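PDB 3VV3: deseasin MCP-01 from Pseudoalteromonas sp., which degrades collagen as a serine protease of the subtilisin family, probably through a Ser-His-Asp catalytic triad. Local coordinates for residues 40-45 / 61-66; 53-58 / 98-103; 184-189 / 217-222; 195-200 / 223-228; 281-286 / 323-328. One frame throughout, in Å; residues are numbered along the deposited sequence.

Interaction 1 (40-45 / 61-66); sequences GSRDVV and AANAWV
In the subtilisin-like alpha/beta fold, the turn that leads into strand 45-50 is tied to the loop that follows the same strand by an arginine reaching for backbone carbonyls, Arg42 to the oxygens of Ala62 and Ala64. The turn is a type I beta turn from Ser41 to Val44, tightened by an ST turn in which Ser41 OG accepts from the backbone N of Asp43. Arg42 leaves it with CG anti to its own carbonyl carbon (chi1 -80°); the chain bends at chi2 and chi3, and the guanidinium lies beside residues 62-64. There NH1 carries the contact. It gives a bond of 2.7 Å to Ala64 O, entering from above that carbonyl plane with an N-H...O angle of 150°, and a weak one of 2.8 Å to Ala62 O. NH2 adds a second, weak bond to Ala64 O, so one nitrogen faces two carbonyls and one carbonyl receives both terminal nitrogens. The Asn63 side chain passes by the aliphatic part of the arginine, OD1 lying 3.8 Å from Arg42 CD, while its ND2 is held by Gly114 O and His128 O. Deeper in, where strand 131-136 and helix 146-161 cover Trp65, the contact turns apolar. Val45 presents both methyl groups to one corner of the indole: CG1 lies 3.8 Å and CG2 4.0 Å from Trp65 CD1.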
# COMPACT_ATOMS: atom_id res chain seq x y z
N GLY A 40 -27.76 -6.77 7.78
CA GLY A 40 -26.81 -7.76 8.26
C GLY A 40 -27.13 -8.29 9.64
O GLY A 40 -27.99 -7.77 10.35
N SER A 41 -26.41 -9.34 10.04
CA SER A 41 -26.61 -9.91 11.36
C SER A 41 -25.30 -10.18 12.09
O SER A 41 -24.36 -10.69 11.49
CB SER A 41 -27.40 -11.22 11.26
OG SER A 41 -27.52 -11.81 12.54
N ARG A 42 -25.27 -9.86 13.39
CA ARG A 42 -24.13 -10.22 14.23
C ARG A 42 -23.92 -11.73 14.24
O ARG A 42 -22.85 -12.21 14.59
CB ARG A 42 -24.35 -9.73 15.67
CG ARG A 42 -24.04 -8.25 15.90
CD ARG A 42 -22.59 -8.05 16.31
NE ARG A 42 -22.17 -8.97 17.37
CZ ARG A 42 -20.98 -8.95 17.95
NH1 ARG A 42 -20.09 -8.03 17.60
NH2 ARG A 42 -20.67 -9.83 18.90
N ASP A 43 -24.95 -12.49 13.86
CA ASP A 43 -24.82 -13.95 13.82
C ASP A 43 -23.97 -14.45 12.65
O ASP A 43 -23.56 -15.61 12.64
CB ASP A 43 -26.18 -14.62 13.79
CG ASP A 43 -26.78 -14.76 15.17
OD1 ASP A 43 -26.05 -14.57 16.16
OD2 ASP A 43 -27.98 -15.07 15.25
N VAL A 44 -23.73 -13.58 11.67
CA VAL A 44 -22.85 -13.91 10.55
C VAL A 44 -21.43 -13.49 10.91
O VAL A 44 -21.19 -12.35 11.28
CB VAL A 44 -23.29 -13.18 9.26
CG1 VAL A 44 -22.29 -13.44 8.12
CG2 VAL A 44 -24.68 -13.64 8.85
N VAL A 45 -20.48 -14.42 10.80
CA VAL A 45 -19.12 -14.15 11.22
C VAL A 45 -18.20 -14.10 10.01
O VAL A 45 -18.24 -14.98 9.16
CB VAL A 45 -18.62 -15.21 12.22
CG1 VAL A 45 -17.26 -14.84 12.77
CG2 VAL A 45 -19.63 -15.37 13.36
N ALA A 61 -16.21 -1.63 17.33
CA ALA A 61 -16.38 -2.36 18.59
C ALA A 61 -17.66 -3.18 18.66
O ALA A 61 -17.66 -4.33 19.13
CB ALA A 61 -16.29 -1.41 19.78
N ALA A 62 -18.77 -2.60 18.20
CA ALA A 62 -20.06 -3.27 18.28
C ALA A 62 -20.12 -4.50 17.37
O ALA A 62 -20.94 -5.39 17.58
CB ALA A 62 -21.18 -2.30 17.94
N ASN A 63 -19.25 -4.52 16.36
CA ASN A 63 -19.22 -5.62 15.39
C ASN A 63 -17.99 -6.52 15.54
O ASN A 63 -17.67 -7.30 14.64
CB ASN A 63 -19.33 -5.10 13.95
CG ASN A 63 -20.72 -4.62 13.61
OD1 ASN A 63 -21.69 -4.97 14.28
ND2 ASN A 63 -20.84 -3.80 12.56
N ALA A 64 -17.30 -6.41 16.67
CA ALA A 64 -16.19 -7.32 16.94
C ALA A 64 -16.72 -8.67 17.42
O ALA A 64 -17.54 -8.75 18.33
CB ALA A 64 -15.25 -6.72 17.97
N TRP A 65 -16.24 -9.74 16.79
CA TRP A 65 -16.61 -11.09 17.23
C TRP A 65 -16.11 -11.35 18.65
O TRP A 65 -15.03 -10.90 19.03
CB TRP A 65 -16.01 -12.12 16.28
CG TRP A 65 -16.22 -13.55 16.66
CD1 TRP A 65 -17.37 -14.28 16.52
CD2 TRP A 65 -15.24 -14.44 17.21
NE1 TRP A 65 -17.17 -15.57 16.96
CE2 TRP A 65 -15.87 -15.70 17.38
CE3 TRP A 65 -13.90 -14.30 17.56
CZ2 TRP A 65 -15.20 -16.80 17.90
CZ3 TRP A 65 -13.22 -15.40 18.08
CH2 TRP A 65 -13.87 -16.64 18.23
N VAL A 66 -16.91 -12.09 19.42
CA VAL A 66 -16.51 -12.55 20.73
C VAL A 66 -16.61 -14.07 20.79
O VAL A 66 -17.66 -14.65 20.48
CB VAL A 66 -17.37 -11.92 21.84
CG1 VAL A 66 -16.98 -12.50 23.20
CG2 VAL A 66 -17.20 -10.41 21.84

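Interaction 2 (53-58 / 98-103); sequences VDYSHP and DPMDDE
Two loops beyond the C-terminal ends of strands 45-50 and 89-91 meet here in a mixed polar and aromatic contact, with Tyr55 lodged against Asp98, Pro99 and Met100. Segment 53-58 follows strand 45-50, and segment 98-103 leads toward helix 105-114. Tyr55 OH gives a 2.6 Å hydrogen bond to Asp98 OD1, which lies at the ring edge. The same oxygen takes the backbone N of Met100 from the opposite face of the carboxylate, closing an Asx turn. Met100 bends back at chi2 and chi3, and its CE sits over one face of the tyrosine, 3.9 Å from the ring centroid, in a CH-pi contact. SD, 5.1 Å from the centroid, adds a Met-aromatic contact and lies 3.3 Å from Asp54 OD1. That aspartate oxygen is itself gripped by Ser56 OG and by Ser56 N, the latter bond forming a second Asx turn. Pro99 CD approaches Tyr55 CE2 to 3.8 Å. A phenylalanine in place of Tyr55 would probably keep the packing against Met100 but leave Asp98 OD1 without its hydroxyl donor and its carboxylate freer to turn. At the inner end the backbones join directly, Val53 N donating to Pro99 O at 2.8 Å. Asp101, bonded to Thr107 and Thr51, lies near the residues of the probable Ser-His-Asp triad, an arrangement consistent with loops bordering the active site of a subtilase.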
# COMPACT_ATOMS: atom_id res chain seq x y z
N VAL A 53 -7.20 -6.54 13.63
CA VAL A 53 -8.44 -5.76 13.66
C VAL A 53 -8.42 -4.91 14.92
O VAL A 53 -8.22 -5.42 16.01
CB VAL A 53 -9.68 -6.69 13.74
CG1 VAL A 53 -10.97 -5.86 13.82
CG2 VAL A 53 -9.72 -7.63 12.53
N ASP A 54 -8.59 -3.60 14.77
CA ASP A 54 -8.71 -2.76 15.96
C ASP A 54 -10.14 -2.82 16.49
O ASP A 54 -10.96 -1.95 16.17
CB ASP A 54 -8.31 -1.31 15.69
CG ASP A 54 -8.34 -0.46 16.96
OD1 ASP A 54 -8.66 -1.00 18.04
OD2 ASP A 54 -8.03 0.75 16.87
N TYR A 55 -10.41 -3.83 17.30
CA TYR A 55 -11.74 -4.07 17.86
C TYR A 55 -12.11 -3.02 18.90
O TYR A 55 -13.22 -3.03 19.43
CB TYR A 55 -11.81 -5.48 18.47
CG TYR A 55 -10.64 -5.77 19.37
CD1 TYR A 55 -10.59 -5.27 20.67
CD2 TYR A 55 -9.56 -6.52 18.92
CE1 TYR A 55 -9.51 -5.51 21.49
CE2 TYR A 55 -8.47 -6.77 19.73
CZ TYR A 55 -8.45 -6.26 21.01
OH TYR A 55 -7.38 -6.49 21.83
N SER A 56 -11.18 -2.11 19.20
CA SER A 56 -11.45 -1.03 20.16
C SER A 56 -11.92 0.26 19.48
O SER A 56 -12.37 1.19 20.14
CB SER A 56 -10.21 -0.75 21.02
OG SER A 56 -9.30 0.13 20.36
N HIS A 57 -11.81 0.31 18.16
CA HIS A 57 -12.28 1.46 17.40
C HIS A 57 -13.78 1.67 17.63
O HIS A 57 -14.58 0.73 17.52
CB HIS A 57 -11.99 1.28 15.90
CG HIS A 57 -12.25 2.50 15.08
ND1 HIS A 57 -11.26 3.15 14.36
CD2 HIS A 57 -13.39 3.21 14.87
CE1 HIS A 57 -11.78 4.19 13.74
NE2 HIS A 57 -13.07 4.25 14.03
N PRO A 58 -14.18 2.90 17.98
CA PRO A 58 -15.60 3.17 18.25
C PRO A 58 -16.55 2.76 17.12
O PRO A 58 -17.73 2.47 17.39
CB PRO A 58 -15.62 4.69 18.45
CG PRO A 58 -14.27 5.01 18.99
CD PRO A 58 -13.32 4.06 18.28
N ASP A 98 -4.80 -12.14 20.71
CA ASP A 98 -5.14 -10.73 20.58
C ASP A 98 -4.81 -10.29 19.16
O ASP A 98 -3.64 -10.20 18.80
CB ASP A 98 -4.32 -9.90 21.58
CG ASP A 98 -4.75 -8.45 21.63
OD1 ASP A 98 -5.52 -8.02 20.75
OD2 ASP A 98 -4.31 -7.74 22.56
N PRO A 99 -5.85 -10.03 18.35
CA PRO A 99 -5.61 -9.63 16.96
C PRO A 99 -5.48 -8.12 16.79
O PRO A 99 -5.57 -7.67 15.66
CB PRO A 99 -6.88 -10.12 16.25
CG PRO A 99 -7.95 -9.89 17.30
CD PRO A 99 -7.28 -10.24 18.62
N MET A 100 -5.26 -7.37 17.87
CA MET A 100 -5.18 -5.91 17.76
C MET A 100 -4.29 -5.47 16.59
O MET A 100 -3.14 -5.90 16.45
CB MET A 100 -4.70 -5.27 19.07
CG MET A 100 -4.43 -3.77 18.94
SD MET A 100 -5.91 -2.82 18.54
CE MET A 100 -6.94 -3.18 19.95
N ASP A 101 -4.84 -4.58 15.77
CA ASP A 101 -4.12 -4.02 14.63
C ASP A 101 -3.20 -2.88 15.06
O ASP A 101 -3.66 -1.86 15.59
CB ASP A 101 -5.15 -3.50 13.63
CG ASP A 101 -4.52 -3.03 12.34
OD1 ASP A 101 -3.31 -3.28 12.12
OD2 ASP A 101 -5.26 -2.42 11.54
N ASP A 102 -1.91 -3.06 14.84
CA ASP A 102 -0.92 -2.02 15.14
C ASP A 102 -0.30 -1.49 13.85
O ASP A 102 0.75 -0.85 13.88
CB ASP A 102 0.18 -2.56 16.07
CG ASP A 102 0.86 -3.79 15.51
OD1 ASP A 102 0.56 -4.18 14.37
OD2 ASP A 102 1.70 -4.38 16.23
N GLU A 103 -0.96 -1.75 12.72
CA GLU A 103 -0.46 -1.31 11.41
C GLU A 103 -1.47 -0.41 10.71
O GLU A 103 -1.12 0.70 10.29
CB GLU A 103 -0.13 -2.52 10.53
CG GLU A 103 0.88 -2.21 9.42
CD GLU A 103 0.30 -1.38 8.28
OE1 GLU A 103 -0.90 -1.54 7.97
OE2 GLU A 103 1.06 -0.58 7.68

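Interaction 3 (184-189 / 217-222); sequences DAITAS and YENDNV
Helix 180-191 packs on the loop that enters strand 222-228, a helix-to-loop contact on the flank of the subtilisin-like alpha/beta fold. It begins with Ile186, whose side chain is the apolar centre. Its two branches part company. CG2, anti to the backbone N, faces the turn and lies 3.8 Å from Val222 CG2 and 3.6 Å from Asn221 OD1. The other branch ends in CD1, anti to CA (chi2 170°), and meets the tyrosine ring at Tyr217 CD2, 3.7 Å away. The two side chains cross at about a right angle, while Tyr217 OH is bonded to Ser179 N and the ring also meets those of Tyr213 and Phe178. Beyond the isoleucine, Phe196 of strand 195-199 touches both Ile186 and Val222, joining this contact to the sheet.

One residue on, Thr187 faces the Asn219 side chain, which crosses it at about a right angle; its own OG1 bonds to Ala183 O within the helix. Asn219 also opens the type I beta turn that runs to Val222, with Val222 N bonded to Asn219 O. That turn brings Asn221 round to the helix.

Ser189 supplies the polar end of the contact. Its OG stands between the backbone N and the carbonyl carbon (chi1 75°), from where it donates to Ile186 O at 2.6 Å. The hydroxyl oxygen is thereby left to accept. Asn221 ND2, bonded also to Ile194 O, reaches it with Ser189 OG lying in the amide plane, at 3.0 Å.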
# COMPACT_ATOMS: atom_id res chain seq x y z
N ASP A 184 -3.61 -26.52 0.29
CA ASP A 184 -4.24 -27.53 1.13
C ASP A 184 -5.06 -26.91 2.25
O ASP A 184 -6.12 -27.42 2.61
CB ASP A 184 -3.18 -28.46 1.73
CG ASP A 184 -2.59 -29.43 0.72
OD1 ASP A 184 -3.06 -29.49 -0.44
OD2 ASP A 184 -1.64 -30.15 1.09
N ALA A 185 -4.57 -25.81 2.82
CA ALA A 185 -5.30 -25.11 3.86
C ALA A 185 -6.60 -24.56 3.28
O ALA A 185 -7.66 -24.61 3.92
CB ALA A 185 -4.46 -23.99 4.45
N ILE A 186 -6.52 -24.06 2.05
CA ILE A 186 -7.69 -23.52 1.38
C ILE A 186 -8.67 -24.63 1.04
O ILE A 186 -9.88 -24.46 1.17
CB ILE A 186 -7.30 -22.71 0.12
CG1 ILE A 186 -6.47 -21.50 0.53
CG2 ILE A 186 -8.55 -22.30 -0.66
CD1 ILE A 186 -5.82 -20.76 -0.64
N THR A 187 -8.15 -25.78 0.62
CA THR A 187 -8.99 -26.94 0.38
C THR A 187 -9.76 -27.33 1.64
O THR A 187 -10.94 -27.66 1.57
CB THR A 187 -8.18 -28.12 -0.16
OG1 THR A 187 -7.69 -27.79 -1.47
CG2 THR A 187 -9.05 -29.38 -0.24
N ALA A 188 -9.09 -27.27 2.79
CA ALA A 188 -9.76 -27.60 4.04
C ALA A 188 -10.86 -26.60 4.34
O ALA A 188 -11.92 -26.96 4.85
CB ALA A 188 -8.77 -27.65 5.20
N SER A 189 -10.61 -25.32 4.03
CA SER A 189 -11.63 -24.31 4.23
C SER A 189 -12.84 -24.58 3.33
O SER A 189 -13.99 -24.35 3.73
CB SER A 189 -11.07 -22.89 4.02
OG SER A 189 -10.88 -22.60 2.65
N TYR A 217 -4.90 -19.34 -6.95
CA TYR A 217 -5.21 -20.73 -6.57
C TYR A 217 -6.49 -21.14 -7.27
O TYR A 217 -7.45 -20.37 -7.30
CB TYR A 217 -5.33 -20.90 -5.05
CG TYR A 217 -3.97 -20.94 -4.39
CD1 TYR A 217 -3.06 -21.95 -4.70
CD2 TYR A 217 -3.59 -19.96 -3.48
CE1 TYR A 217 -1.81 -21.99 -4.11
CE2 TYR A 217 -2.34 -19.99 -2.89
CZ TYR A 217 -1.45 -21.01 -3.21
OH TYR A 217 -0.21 -21.04 -2.63
N GLU A 218 -6.50 -22.34 -7.85
CA GLU A 218 -7.65 -22.80 -8.64
C GLU A 218 -8.76 -23.44 -7.80
O GLU A 218 -9.79 -23.88 -8.32
CB GLU A 218 -7.17 -23.76 -9.72
CG GLU A 218 -6.31 -23.09 -10.79
CD GLU A 218 -5.72 -24.09 -11.77
OE1 GLU A 218 -5.94 -25.30 -11.58
OE2 GLU A 218 -5.04 -23.66 -12.72
N ASN A 219 -8.56 -23.46 -6.48
CA ASN A 219 -9.58 -23.92 -5.56
C ASN A 219 -10.94 -23.29 -5.88
O ASN A 219 -11.04 -22.08 -6.09
CB ASN A 219 -9.16 -23.60 -4.12
CG ASN A 219 -7.87 -24.30 -3.71
OD1 ASN A 219 -7.87 -25.13 -2.80
ND2 ASN A 219 -6.77 -23.97 -4.37
N ASP A 220 -11.99 -24.10 -5.92
CA ASP A 220 -13.30 -23.58 -6.30
C ASP A 220 -13.87 -22.52 -5.35
O ASP A 220 -14.69 -21.70 -5.77
CB ASP A 220 -14.32 -24.72 -6.47
CG ASP A 220 -14.09 -25.53 -7.73
OD1 ASP A 220 -13.63 -24.95 -8.74
OD2 ASP A 220 -14.39 -26.74 -7.71
N ASN A 221 -13.45 -22.52 -4.09
CA ASN A 221 -14.00 -21.55 -3.13
C ASN A 221 -13.22 -20.24 -3.09
O ASN A 221 -13.54 -19.35 -2.30
CB ASN A 221 -14.08 -22.15 -1.72
CG ASN A 221 -12.72 -22.49 -1.16
OD1 ASN A 221 -11.83 -22.93 -1.90
ND2 ASN A 221 -12.54 -22.30 0.14
N VAL A 222 -12.20 -20.11 -3.92
CA VAL A 222 -11.48 -18.85 -4.03
C VAL A 222 -12.24 -17.89 -4.95
O VAL A 222 -12.58 -18.25 -6.07
CB VAL A 222 -10.04 -19.06 -4.57
CG1 VAL A 222 -9.38 -17.73 -4.92
CG2 VAL A 222 -9.19 -19.84 -3.55

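Interaction 4 (195-200 / 223-228); sequences LFVAAA and LSIAST
Strands 195-199 and 223-228 run side by side in the same direction, their axes 4.7 Å apart at closest and turned by 30°, with Val197 beside Leu223, Ala198 beside Ser224 and Ala199 beside Ile225. Four backbone bonds join them: Leu223 N to Phe196 O, Ala198 N to Leu223 O, Ile225 N to Ala198 O and Ala200 N to Ile225 O. Ala198 thus uses both its N and its O, and Leu223 and Ile225 do likewise.

Side chains alternate between the faces of the sheet. Val197, Ala199, Leu223 and Ile225 share one face, against helix 269-284 for the first three. There Val197 CG1 lies 3.7 Å from Leu223 O and meets Ile225 CG1 at 3.8 Å. Leu195 CD1 comes to 4.2 Å from Leu223 CB. On the other face are Ala198 and Ser224, whose OG is bonded to Ser215 O. Past the strand end, Ala200 CB rests 3.2 Å from Ile225 O. Neighbouring parallel strands inside a seven-stranded sheet, with helix 269-284 laid on one face, are the arrangement of the subtilisin-like alpha/beta fold.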
# COMPACT_ATOMS: atom_id res chain seq x y z
N LEU A 195 -15.99 -19.39 2.08
CA LEU A 195 -15.65 -18.68 0.86
C LEU A 195 -14.39 -17.87 1.11
O LEU A 195 -14.32 -17.12 2.08
CB LEU A 195 -16.79 -17.73 0.49
CG LEU A 195 -16.63 -16.86 -0.75
CD1 LEU A 195 -16.80 -17.71 -2.00
CD2 LEU A 195 -17.66 -15.73 -0.72
N PHE A 196 -13.40 -18.02 0.23
CA PHE A 196 -12.07 -17.43 0.42
C PHE A 196 -11.95 -16.29 -0.58
O PHE A 196 -11.64 -16.52 -1.75
CB PHE A 196 -10.99 -18.49 0.14
CG PHE A 196 -9.57 -18.07 0.49
CD1 PHE A 196 -8.83 -17.28 -0.38
CD2 PHE A 196 -8.98 -18.48 1.68
CE1 PHE A 196 -7.53 -16.91 -0.07
CE2 PHE A 196 -7.68 -18.10 2.00
CZ PHE A 196 -6.96 -17.32 1.13
N VAL A 197 -12.21 -15.06 -0.13
CA VAL A 197 -12.16 -13.91 -1.02
C VAL A 197 -10.74 -13.35 -1.04
O VAL A 197 -10.13 -13.18 0.01
CB VAL A 197 -13.14 -12.82 -0.55
CG1 VAL A 197 -13.30 -11.76 -1.63
CG2 VAL A 197 -14.49 -13.44 -0.20
N ALA A 198 -10.22 -13.07 -2.23
CA ALA A 198 -8.81 -12.71 -2.37
C ALA A 198 -8.60 -11.58 -3.37
O ALA A 198 -9.30 -11.51 -4.37
CB ALA A 198 -7.98 -13.93 -2.78
N ALA A 199 -7.63 -10.71 -3.09
CA ALA A 199 -7.36 -9.54 -3.91
C ALA A 199 -6.53 -9.92 -5.13
O ALA A 199 -5.60 -10.72 -5.02
CB ALA A 199 -6.61 -8.51 -3.09
N ALA A 200 -6.84 -9.32 -6.28
CA ALA A 200 -6.15 -9.69 -7.51
C ALA A 200 -4.73 -9.10 -7.62
O ALA A 200 -3.91 -9.61 -8.37
CB ALA A 200 -6.98 -9.32 -8.74
N LEU A 223 -12.52 -16.69 -4.45
CA LEU A 223 -13.20 -15.68 -5.25
C LEU A 223 -12.24 -14.49 -5.38
O LEU A 223 -11.95 -13.82 -4.40
CB LEU A 223 -14.52 -15.29 -4.58
CG LEU A 223 -15.33 -14.11 -5.16
CD1 LEU A 223 -15.57 -14.28 -6.65
CD2 LEU A 223 -16.64 -13.96 -4.41
N SER A 224 -11.73 -14.28 -6.59
CA SER A 224 -10.63 -13.34 -6.84
C SER A 224 -11.16 -12.03 -7.37
O SER A 224 -11.91 -12.02 -8.36
CB SER A 224 -9.63 -13.91 -7.85
OG SER A 224 -9.02 -15.08 -7.36
N ILE A 225 -10.75 -10.93 -6.76
CA ILE A 225 -11.41 -9.65 -6.98
C ILE A 225 -10.50 -8.57 -7.58
O ILE A 225 -9.46 -8.26 -7.01
CB ILE A 225 -12.03 -9.14 -5.66
CG1 ILE A 225 -13.00 -10.19 -5.09
CG2 ILE A 225 -12.72 -7.80 -5.87
CD1 ILE A 225 -14.05 -10.65 -6.08
N ALA A 226 -10.91 -8.01 -8.72
CA ALA A 226 -10.24 -6.84 -9.29
C ALA A 226 -10.89 -5.59 -8.73
O ALA A 226 -12.00 -5.63 -8.19
CB ALA A 226 -10.35 -6.86 -10.83
N SER A 227 -10.20 -4.46 -8.87
CA SER A 227 -10.68 -3.19 -8.34
C SER A 227 -11.30 -2.30 -9.42
O SER A 227 -10.80 -2.24 -10.55
CB SER A 227 -9.52 -2.44 -7.66
OG SER A 227 -9.94 -1.15 -7.24
N THR A 228 -12.37 -1.62 -9.06
CA THR A 228 -13.01 -0.62 -9.93
C THR A 228 -13.01 0.75 -9.27
O THR A 228 -12.81 0.88 -8.05
CB THR A 228 -14.46 -1.03 -10.29
OG1 THR A 228 -15.26 -1.11 -9.09
CG2 THR A 228 -14.48 -2.38 -10.99

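Interaction 5 (281-286 / 323-328); sequences ALVLSV and QALIDA
Helix packing on the flank of the subtilisin-like alpha/beta fold brings Leu325, on helix 321-327, against Leu282 and Val283 of helix 269-284 and against Val286. No hydrogen bond crosses between the two segments, and the tight part is wholly apolar. Leu325 is its centre: CD2 meets Leu282 CD2 at 3.9 Å, CD1 meets Val283 CG2 at 3.9 Å, and CG faces Val286 CG2 at 4.1 Å. Leu282 and Leu325 cross at about a right angle. An alanine in place of Leu325 would probably open a gap between the two helices, leaving Leu282 and Val286 without their partner across the contact. Val283 extends the tight part, splitting its methyls: CG2 touches Ala324 CB at 3.8 Å, and CG1, anti to the backbone N (chi1 168°), touches Ala328 CB at 4.0 Å. Helix 292-301 closes in beside them, its Leu295 on Val283 and its Leu298 on Ala324 and Ala328.

The outward side is looser and more polar. Ile326 points away and is exposed, while Gln323 NE2 bonds to Asp327 OD1 along its own helix at 2.8 Å. On the 281-286 side, Ser285 OG donates to Leu282 O at 2.6 Å, in the carbonyl plane and on a lone pair.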
# COMPACT_ATOMS: atom_id res chain seq x y z
N ALA A 281 -21.21 -11.76 3.29
CA ALA A 281 -21.80 -11.83 4.63
C ALA A 281 -23.24 -11.32 4.64
O ALA A 281 -24.10 -11.89 5.32
CB ALA A 281 -20.95 -11.06 5.63
N LEU A 282 -23.50 -10.25 3.90
CA LEU A 282 -24.86 -9.71 3.82
C LEU A 282 -25.83 -10.71 3.18
O LEU A 282 -26.95 -10.90 3.66
CB LEU A 282 -24.89 -8.37 3.07
CG LEU A 282 -26.18 -7.55 3.26
CD1 LEU A 282 -26.39 -7.28 4.75
CD2 LEU A 282 -26.12 -6.24 2.51
N VAL A 283 -25.38 -11.36 2.11
CA VAL A 283 -26.17 -12.41 1.47
C VAL A 283 -26.50 -13.53 2.46
O VAL A 283 -27.63 -14.01 2.51
CB VAL A 283 -25.43 -13.00 0.24
CG1 VAL A 283 -26.11 -14.27 -0.23
CG2 VAL A 283 -25.34 -11.97 -0.90
N LEU A 284 -25.52 -13.92 3.26
CA LEU A 284 -25.72 -15.02 4.21
C LEU A 284 -26.62 -14.62 5.37
O LEU A 284 -27.06 -15.47 6.15
CB LEU A 284 -24.37 -15.53 4.73
CG LEU A 284 -23.52 -16.30 3.72
CD1 LEU A 284 -22.10 -16.51 4.27
CD2 LEU A 284 -24.17 -17.64 3.40
N SER A 285 -26.92 -13.32 5.49
CA SER A 285 -27.89 -12.88 6.50
C SER A 285 -29.31 -13.05 5.96
O SER A 285 -30.28 -13.00 6.71
CB SER A 285 -27.65 -11.43 6.93
OG SER A 285 -28.11 -10.51 5.95
N VAL A 286 -29.41 -13.25 4.65
CA VAL A 286 -30.71 -13.42 3.97
C VAL A 286 -30.98 -14.88 3.59
O VAL A 286 -32.10 -15.37 3.69
CB VAL A 286 -30.78 -12.51 2.70
CG1 VAL A 286 -32.00 -12.84 1.86
CG2 VAL A 286 -30.78 -11.03 3.10
N GLN A 323 -28.68 -6.49 -5.95
CA GLN A 323 -29.09 -7.59 -6.82
C GLN A 323 -28.73 -8.95 -6.22
O GLN A 323 -29.43 -9.93 -6.42
CB GLN A 323 -28.51 -7.45 -8.23
CG GLN A 323 -29.19 -8.36 -9.25
CD GLN A 323 -30.65 -7.98 -9.49
OE1 GLN A 323 -30.97 -6.81 -9.73
NE2 GLN A 323 -31.54 -8.97 -9.44
N ALA A 324 -27.62 -9.00 -5.48
CA ALA A 324 -27.22 -10.24 -4.85
C ALA A 324 -28.28 -10.68 -3.84
O ALA A 324 -28.66 -11.86 -3.81
CB ALA A 324 -25.87 -10.08 -4.15
N LEU A 325 -28.75 -9.75 -3.02
CA LEU A 325 -29.78 -10.04 -2.02
C LEU A 325 -31.08 -10.45 -2.69
O LEU A 325 -31.76 -11.38 -2.25
CB LEU A 325 -30.03 -8.84 -1.11
CG LEU A 325 -29.17 -8.71 0.15
CD1 LEU A 325 -27.71 -8.95 -0.12
CD2 LEU A 325 -29.40 -7.38 0.84
N ILE A 326 -31.45 -9.73 -3.75
CA ILE A 326 -32.65 -10.08 -4.51
C ILE A 326 -32.55 -11.49 -5.09
O ILE A 326 -33.46 -12.31 -4.95
CB ILE A 326 -32.89 -9.07 -5.65
CG1 ILE A 326 -33.20 -7.69 -5.08
CG2 ILE A 326 -34.00 -9.56 -6.58
CD1 ILE A 326 -33.30 -6.61 -6.15
N ASP A 327 -31.42 -11.78 -5.73
CA ASP A 327 -31.22 -13.08 -6.34
C ASP A 327 -31.11 -14.21 -5.32
O ASP A 327 -31.32 -15.38 -5.66
CB ASP A 327 -30.00 -13.07 -7.26
CG ASP A 327 -30.20 -12.22 -8.50
OD1 ASP A 327 -31.32 -11.69 -8.71
OD2 ASP A 327 -29.23 -12.07 -9.28
N ALA A 328 -30.81 -13.86 -4.07
CA ALA A 328 -30.62 -14.86 -3.01
C ALA A 328 -31.94 -15.34 -2.40
O ALA A 328 -31.94 -16.23 -1.54
CB ALA A 328 -29.72 -14.31 -1.93

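In the fold
The five contacts are spread around one seven-stranded parallel sheet. Interactions 1 and 2 alternate along the chain, lie with centres about 15 Å apart, and touch where Tyr55 packs on Ala61 and Ala64, so the two contacts adjoin through the connection after strand 45-50. Interactions 3 and 4 are likewise interleaved, with centres about 14 Å apart, because helix 180-191 leads into strand 195-199; Asn221 O and Phe196 N probably bond between them. Interaction 5 comes last in sequence, yet touches interaction 1 through Gly40 and Leu282. It lies about 28 Å, centre to centre, from interaction 2, on the opposite side of the chain's centre. Helix 269-284 thus lies between the C-terminal helix 321-327, packed on it, and the early turn at Gly40.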